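Local atomic coordinates of SPD1 nuclease (Streptococcus pyogenes, PDB entry 2XGR), a protein that is an extracellular DNase encoded by a prophage, probably a metal-dependent nuclease that hydrolyses DNA without marked sequence preference. Residues Q79-H84 / D176-Y181. Residues are numbered along the deposited sequence; the frame is centred on the assembly and turned at random.
Sequences QLQDRH and DFWLDY
Strands 76-80 and 178-186 run antiparallel in the central sheet, and Leu80 and Leu179 form a hydrogen-bonded pair between them: Leu80 N gives to Leu179 O at 2.9 Å, and Leu179 N returns a straighter bond to Leu80 O (169°). The two leucines lie side by side on the face that helix 160-173 packs against, Leu179 reaching Leu167 and Leu171. On the other face Gln79 and Asp180 make the non-hydrogen-bonded pair. Gln79 CG is anti to the backbone N (chi1 -170°), and the extended chain beyond it brings NE2 within 2.8 Å of Asp180 OD2; OD2 accepts on its anti lone pair and lies almost in the plane of the Gln79 amide. Leu54 N also gives to OD2 and Leu54 O accepts from NE2, so in this buried place both have a main-chain partner too.

Next along the chain, in this nuclease of the His-Me finger clan, Gln81 lies over Trp178. Its CG sits 3.4 Å from the centroid of the six-membered ring, a CH-pi contact, and its amide stacks nearly parallel to the indole, 11° apart. A glutamine serves both needs: the CG methylene and flat amide for the ring, and Gln81 NE2 for a weak bond to Asp176 O (3.1 Å). Phe56 meets the indole edge-to-face. Arg83, in the 3-10 segment 82-84, extends NH2 to a long salt bridge of 3.6 Å with Asp176 OD1; NH2 also gives to Pro175 O.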
ATOM      1  N   GLN A  79     -10.692   2.854   0.429  1.00  6.12           N
ATOM      2  CA  GLN A  79     -11.262   3.203  -0.872  1.00  6.46           C
ATOM      3  C   GLN A  79     -11.528   4.715  -0.791  1.00  8.74           C
ATOM      4  O   GLN A  79     -12.215   5.177   0.139  1.00  8.99           O
ATOM      5  CB  GLN A  79     -12.507   2.332  -1.139  1.00  6.91           C
ATOM      6  CG  GLN A  79     -12.973   2.503  -2.597  1.00 11.34           C
ATOM      7  CD  GLN A  79     -14.144   1.645  -2.921  1.00 11.50           C
ATOM      8  OE1 GLN A  79     -15.259   2.175  -3.091  1.00 13.01           O
ATOM      9  NE2 GLN A  79     -13.934   0.310  -2.979  1.00  8.01           N
ATOM     10  N   LEU A  80     -10.837   5.490  -1.637  1.00  6.94           N
ATOM     11  CA  LEU A  80     -10.868   6.968  -1.430  1.00  8.49           C
ATOM     12  C   LEU A  80     -10.769   7.704  -2.750  1.00  8.36           C
ATOM     13  O   LEU A  80     -10.314   7.115  -3.778  1.00  8.03           O
ATOM     14  CB  LEU A  80      -9.729   7.416  -0.440  1.00  6.17           C
ATOM     15  CG  LEU A  80      -8.320   7.574  -1.071  1.00  7.90           C
ATOM     16  CD1 LEU A  80      -7.389   8.452  -0.206  1.00  8.63           C
ATOM     17  CD2 LEU A  80      -7.652   6.107  -1.339  1.00  5.38           C
ATOM     18  N   GLN A  81     -11.130   8.995  -2.710  1.00  7.91           N
ATOM     19  CA  GLN A  81     -10.712   9.961  -3.740  1.00  8.99           C
ATOM     20  C   GLN A  81      -9.636  10.892  -3.248  1.00  8.39           C
ATOM     21  O   GLN A  81      -9.379  11.027  -2.054  1.00  9.47           O
ATOM     22  CB  GLN A  81     -11.945  10.801  -4.209  1.00  7.85           C
ATOM     23  CG  GLN A  81     -13.135   9.922  -4.674  1.00 10.70           C
ATOM     24  CD  GLN A  81     -14.311  10.835  -5.043  1.00 14.88           C
ATOM     25  OE1 GLN A  81     -14.763  11.589  -4.203  1.00 17.29           O
ATOM     26  NE2 GLN A  81     -14.797  10.746  -6.259  1.00 14.62           N
ATOM     27  N   ASP A  82      -9.088  11.655  -4.204  1.00  9.36           N
ATOM     28  CA  ASP A  82      -8.031  12.614  -3.912  1.00 10.26           C
ATOM     29  C   ASP A  82      -8.497  13.568  -2.798  1.00 12.23           C
ATOM     30  O   ASP A  82      -7.729  13.850  -1.860  1.00 10.18           O
ATOM     31  CB  ASP A  82      -7.731  13.444  -5.153  1.00 10.24           C
ATOM     32  CG  ASP A  82      -6.676  14.531  -4.894  1.00 18.64           C
ATOM     33  OD1 ASP A  82      -5.534  14.226  -4.633  1.00 20.02           O
ATOM     34  OD2 ASP A  82      -7.026  15.700  -4.886  1.00 24.88           O
ATOM     35  N   ARG A  83      -9.798  13.890  -2.815  1.00 10.84           N
ATOM     36  CA  ARG A  83     -10.312  14.899  -1.847  1.00 12.81           C
ATOM     37  C   ARG A  83     -10.264  14.441  -0.411  1.00 13.61           C
ATOM     38  O   ARG A  83     -10.391  15.250   0.527  1.00 12.31           O
ATOM     39  CB  ARG A  83     -11.772  15.290  -2.146  1.00 11.53           C
ATOM     40  CG  ARG A  83     -12.797  14.184  -1.964  1.00 12.40           C
ATOM     41  CD  ARG A  83     -14.106  14.569  -2.658  1.00 19.22           C
ATOM     42  NE  ARG A  83     -13.917  14.612  -4.132  1.00 28.95           N
ATOM     43  CZ  ARG A  83     -14.871  14.851  -5.032  1.00 31.98           C
ATOM     44  NH1 ARG A  83     -16.098  15.155  -4.627  1.00 36.18           N
ATOM     45  NH2 ARG A  83     -14.605  14.823  -6.338  1.00 27.00           N
ATOM     46  N   HIS A  84     -10.161  13.117  -0.228  1.00  9.84           N
ATOM     47  CA  HIS A  84     -10.211  12.562   1.126  1.00  8.89           C
ATOM     48  C   HIS A  84      -8.869  12.408   1.789  1.00  8.43           C
ATOM     49  O   HIS A  84      -8.827  11.992   2.951  1.00 10.23           O
ATOM     50  CB  HIS A  84     -10.847  11.208   1.125  1.00  8.49           C
ATOM     51  CG  HIS A  84     -12.170  11.131   0.447  1.00  9.15           C
ATOM     52  ND1 HIS A  84     -13.319  11.738   0.962  1.00 15.47           N
ATOM     53  CD2 HIS A  84     -12.561  10.437  -0.651  1.00  5.87           C
ATOM     54  CE1 HIS A  84     -14.330  11.521   0.134  1.00  8.60           C
ATOM     55  NE2 HIS A  84     -13.910  10.689  -0.821  1.00 14.70           N
ATOM     56  N   ASP A 176     -12.472  12.624  -9.823  1.00 14.18           N
ATOM     57  CA  ASP A 176     -13.768  12.030  -9.681  1.00 17.30           C
ATOM     58  C   ASP A 176     -13.728  10.518  -9.529  1.00 14.06           C
ATOM     59  O   ASP A 176     -14.773   9.910  -9.261  1.00 16.39           O
ATOM     60  CB  ASP A 176     -14.677  12.412 -10.867  1.00 18.42           C
ATOM     61  CG  ASP A 176     -14.998  13.928 -10.901  1.00 26.12           C
ATOM     62  OD1 ASP A 176     -15.384  14.511  -9.842  1.00 28.70           O
ATOM     63  OD2 ASP A 176     -14.755  14.536 -11.966  1.00 38.10           O
ATOM     64  N   PHE A 177     -12.549   9.926  -9.694  1.00 11.08           N
ATOM     65  CA  PHE A 177     -12.427   8.468  -9.632  1.00 10.63           C
ATOM     66  C   PHE A 177     -11.929   8.049  -8.242  1.00  8.59           C
ATOM     67  O   PHE A 177     -11.479   8.876  -7.422  1.00 10.82           O
ATOM     68  CB  PHE A 177     -11.441   7.938 -10.698  1.00  9.34           C
ATOM     69  CG  PHE A 177     -11.941   8.122 -12.139  1.00 14.15           C
ATOM     70  CD1 PHE A 177     -13.275   8.411 -12.375  1.00 18.52           C
ATOM     71  CD2 PHE A 177     -11.064   7.924 -13.222  1.00 16.49           C
ATOM     72  CE1 PHE A 177     -13.747   8.555 -13.721  1.00 21.62           C
ATOM     73  CE2 PHE A 177     -11.562   8.028 -14.566  1.00 14.97           C
ATOM     74  CZ  PHE A 177     -12.886   8.336 -14.767  1.00 17.97           C
ATOM     75  N   TRP A 178     -12.058   6.744  -7.968  1.00  9.02           N
ATOM     76  CA  TRP A 178     -11.700   6.213  -6.635  1.00  8.74           C
ATOM     77  C   TRP A 178     -10.540   5.265  -6.791  1.00  8.01           C
ATOM     78  O   TRP A 178     -10.399   4.628  -7.829  1.00  7.55           O
ATOM     79  CB  TRP A 178     -12.844   5.374  -6.093  1.00  7.79           C
ATOM     80  CG  TRP A 178     -14.087   6.207  -5.863  1.00 11.42           C
ATOM     81  CD1 TRP A 178     -15.010   6.621  -6.807  1.00 11.89           C
ATOM     82  CD2 TRP A 178     -14.523   6.735  -4.601  1.00 10.43           C
ATOM     83  NE1 TRP A 178     -15.994   7.429  -6.187  1.00 11.28           N
ATOM     84  CE2 TRP A 178     -15.703   7.507  -4.844  1.00 10.90           C
ATOM     85  CE3 TRP A 178     -13.994   6.683  -3.287  1.00  7.95           C
ATOM     86  CZ2 TRP A 178     -16.383   8.164  -3.804  1.00 12.05           C
ATOM     87  CZ3 TRP A 178     -14.703   7.304  -2.261  1.00 11.16           C
ATOM     88  CH2 TRP A 178     -15.858   8.066  -2.532  1.00 12.26           C
ATOM     89  N   LEU A 179      -9.719   5.199  -5.759  1.00  6.89           N
ATOM     90  CA  LEU A 179      -8.680   4.160  -5.642  1.00  6.84           C
ATOM     91  C   LEU A 179      -9.128   3.182  -4.580  1.00  6.58           C
ATOM     92  O   LEU A 179      -9.478   3.595  -3.440  1.00  5.82           O
ATOM     93  CB  LEU A 179      -7.396   4.853  -5.206  1.00  6.87           C
ATOM     94  CG  LEU A 179      -6.273   3.858  -4.769  1.00  7.78           C
ATOM     95  CD1 LEU A 179      -5.839   2.909  -5.964  1.00  7.14           C
ATOM     96  CD2 LEU A 179      -5.048   4.643  -4.194  1.00  6.47           C
ATOM     97  N   ASP A 180      -9.101   1.884  -4.905  1.00  7.20           N
ATOM     98  CA  ASP A 180      -9.303   0.872  -3.879  1.00  7.23           C
ATOM     99  C   ASP A 180      -7.914   0.285  -3.686  1.00  7.39           C
ATOM    100  O   ASP A 180      -7.287  -0.239  -4.629  1.00  6.07           O
ATOM    101  CB  ASP A 180     -10.315  -0.201  -4.384  1.00  5.49           C
ATOM    102  CG  ASP A 180     -10.537  -1.318  -3.368  1.00  7.72           C
ATOM    103  OD1 ASP A 180      -9.619  -2.108  -3.140  1.00  7.95           O
ATOM    104  OD2 ASP A 180     -11.638  -1.325  -2.742  1.00 10.21           O
ATOM    105  N   TYR A 181      -7.427   0.289  -2.438  1.00  5.37           N
ATOM    106  CA  TYR A 181      -6.052  -0.063  -2.219  1.00  5.66           C
ATOM    107  C   TYR A 181      -5.944  -0.853  -0.905  1.00  5.77           C
ATOM    108  O   TYR A 181      -6.358  -0.378   0.159  1.00  6.76           O
ATOM    109  CB  TYR A 181      -5.236   1.277  -2.131  1.00  5.97           C
ATOM    110  CG  TYR A 181      -3.764   1.174  -1.730  1.00  4.67           C
ATOM    111  CD1 TYR A 181      -2.897   0.185  -2.271  1.00  4.45           C
ATOM    112  CD2 TYR A 181      -3.226   2.042  -0.789  1.00  7.47           C
ATOM    113  CE1 TYR A 181      -1.530   0.129  -1.885  1.00  5.13           C
ATOM    114  CE2 TYR A 181      -1.857   1.978  -0.377  1.00  5.63           C
ATOM    115  CZ  TYR A 181      -1.030   1.020  -0.956  1.00  4.50           C
ATOM    116  OH  TYR A 181       0.292   1.011  -0.595  1.00  6.77           O
TER
HETATM  117  O   HOH W   1     -16.873  12.540  -7.377  1.00 31.89           O
HETATM  118  O   HOH W   2      -9.619  10.998  -6.992  1.00  9.85           O